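Local coordinates for malonyl CoA-acyl carrier protein transacylase (Mycobacterium tuberculosis, PDB 2QC3) that transfers the malonyl group from malonyl-CoA to holo acyl carrier protein in fatty acid biosynthesis, at residues Pro25-Gln30 with Thr68-Gln73. Sequence-based numbering, arbitrary orientation.
Sequences PGAADQ and TLLAHQ
A27 meets L70 where the first turn of helix 27-37 comes against the side of helix 57-77. G26, just before it, takes the N-cap position. Its carbonyl O accepts a hydrogen bond from the backbone N of Q30 at 2.9 Å, closing that first turn. L70 CD2 lies 4.1 Å from the backbone O of A27 and 4.4 Å from its CB, a loose touch. L70 has CG beside its backbone N (chi1 -78°), and its CD2 methyl ends near both A27 and Q30. I31 and W34 of helix 27-37, with L18 and W21 from the loop before it, also pack against L70. Both helices belong to the α/β part of this FabD-family acyl transferase domain, the part with the parallel sheet that includes strands 2-7 and 86-90. The contact is remote from the probable active-site residues S92 and H195. One turn on, Q30 reaches across, its chain extended beyond CG. Its OE1 rests against the aliphatic part of Q73, 3.4 Å from CB of Q73. The two amides, their planes 68° apart, do not bond. One water bridges the helices instead, donating to OE1 of Q30 at 3.2 Å and to the backbone O of L70 at 2.8 Å.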
loop_
_atom_site.group_PDB
_atom_site.type_symbol
_atom_site.label_atom_id
_atom_site.label_comp_id
_atom_site.label_asym_id
_atom_site.label_seq_id
_atom_site.Cartn_x
_atom_site.Cartn_y
_atom_site.Cartn_z
ATOM N N PRO A 25 -12.806 4.662 -20.932
ATOM C CA PRO A 25 -12.311 4.176 -22.222
ATOM C C PRO A 25 -10.938 3.528 -22.089
ATOM O O PRO A 25 -9.963 4.178 -21.703
ATOM C CB PRO A 25 -12.281 5.442 -23.075
ATOM C CG PRO A 25 -11.962 6.508 -22.068
ATOM C CD PRO A 25 -12.867 6.135 -20.914
ATOM N N GLY A 26 -10.871 2.240 -22.406
ATOM C CA GLY A 26 -9.616 1.520 -22.321
ATOM C C GLY A 26 -9.468 0.763 -21.018
ATOM O O GLY A 26 -8.563 -0.060 -20.871
ATOM N N ALA A 27 -10.358 1.041 -20.073
ATOM C CA ALA A 27 -10.324 0.382 -18.773
ATOM C C ALA A 27 -10.410 -1.134 -18.926
ATOM O O ALA A 27 -9.447 -1.849 -18.631
ATOM C CB ALA A 27 -11.468 0.887 -17.897
ATOM N N ALA A 28 -11.562 -1.614 -19.390
ATOM C CA ALA A 28 -11.784 -3.044 -19.575
ATOM C C ALA A 28 -10.614 -3.703 -20.297
ATOM O O ALA A 28 -10.194 -4.807 -19.947
ATOM C CB ALA A 28 -13.074 -3.277 -20.359
ATOM N N ASP A 29 -10.090 -3.013 -21.302
ATOM C CA ASP A 29 -8.979 -3.529 -22.085
ATOM C C ASP A 29 -7.697 -3.640 -21.265
ATOM O O ASP A 29 -6.922 -4.581 -21.439
ATOM C CB ASP A 29 -8.751 -2.637 -23.303
ATOM C CG ASP A 29 -7.668 -3.162 -24.210
ATOM O OD1 ASP A 29 -6.477 -2.996 -23.873
ATOM O OD2 ASP A 29 -8.010 -3.747 -25.260
ATOM N N GLN A 30 -7.471 -2.678 -20.376
ATOM C CA GLN A 30 -6.286 -2.697 -19.528
ATOM C C GLN A 30 -6.380 -3.809 -18.489
ATOM O O GLN A 30 -5.394 -4.490 -18.214
ATOM C CB GLN A 30 -6.100 -1.343 -18.841
ATOM C CG GLN A 30 -5.114 -0.440 -19.556
ATOM C CD GLN A 30 -5.294 1.021 -19.205
ATOM O OE1 GLN A 30 -5.322 1.395 -18.034
ATOM N NE2 GLN A 30 -5.414 1.860 -20.226
ATOM N N THR A 68 -5.785 1.166 -8.386
ATOM C CA THR A 68 -4.975 2.370 -8.297
ATOM C C THR A 68 -4.465 2.859 -9.638
ATOM O O THR A 68 -4.568 4.048 -9.952
ATOM C CB THR A 68 -3.769 2.186 -7.345
ATOM O OG1 THR A 68 -4.246 2.072 -6.003
ATOM C CG2 THR A 68 -2.823 3.395 -7.426
ATOM N N LEU A 69 -3.927 1.941 -10.431
ATOM C CA LEU A 69 -3.378 2.311 -11.719
ATOM C C LEU A 69 -4.427 2.667 -12.770
ATOM O O LEU A 69 -4.150 3.461 -13.663
ATOM C CB LEU A 69 -2.429 1.210 -12.210
ATOM C CG LEU A 69 -1.304 0.956 -11.185
ATOM C CD1 LEU A 69 -0.285 -0.041 -11.735
ATOM C CD2 LEU A 69 -0.621 2.286 -10.835
ATOM N N LEU A 70 -5.622 2.094 -12.682
ATOM C CA LEU A 70 -6.669 2.447 -13.644
ATOM C C LEU A 70 -6.920 3.945 -13.497
ATOM O O LEU A 70 -7.006 4.676 -14.487
ATOM C CB LEU A 70 -7.969 1.695 -13.354
ATOM C CG LEU A 70 -8.079 0.233 -13.777
ATOM C CD1 LEU A 70 -9.398 -0.325 -13.276
ATOM C CD2 LEU A 70 -7.988 0.119 -15.297
ATOM N N ALA A 71 -7.019 4.389 -12.246
ATOM C CA ALA A 71 -7.254 5.792 -11.932
ATOM C C ALA A 71 -6.081 6.627 -12.412
ATOM O O ALA A 71 -6.262 7.696 -13.000
ATOM C CB ALA A 71 -7.441 5.965 -10.433
ATOM N N HIS A 72 -4.873 6.140 -12.154
ATOM C CA HIS A 72 -3.678 6.847 -12.582
ATOM C C HIS A 72 -3.611 6.905 -14.100
ATOM O O HIS A 72 -3.193 7.912 -14.674
ATOM C CB HIS A 72 -2.417 6.158 -12.075
ATOM C CG HIS A 72 -1.173 6.639 -12.750
ATOM N ND1 HIS A 72 -0.659 7.904 -12.548
ATOM C CD2 HIS A 72 -0.366 6.046 -13.662
ATOM C CE1 HIS A 72 0.411 8.066 -13.306
ATOM N NE2 HIS A 72 0.611 6.955 -13.992
ATOM N N GLN A 73 -3.999 5.807 -14.739
ATOM C CA GLN A 73 -3.990 5.720 -16.190
ATOM C C GLN A 73 -4.901 6.791 -16.766
ATOM O O GLN A 73 -4.511 7.535 -17.664
ATOM C CB GLN A 73 -4.482 4.346 -16.646
ATOM C CG GLN A 73 -3.511 3.212 -16.396
ATOM C CD GLN A 73 -2.208 3.405 -17.126
ATOM O OE1 GLN A 73 -1.460 4.344 -16.848
ATOM N NE2 GLN A 73 -1.924 2.519 -18.073
HETATM O O HOH W 1 -7.487 3.434 -16.966
#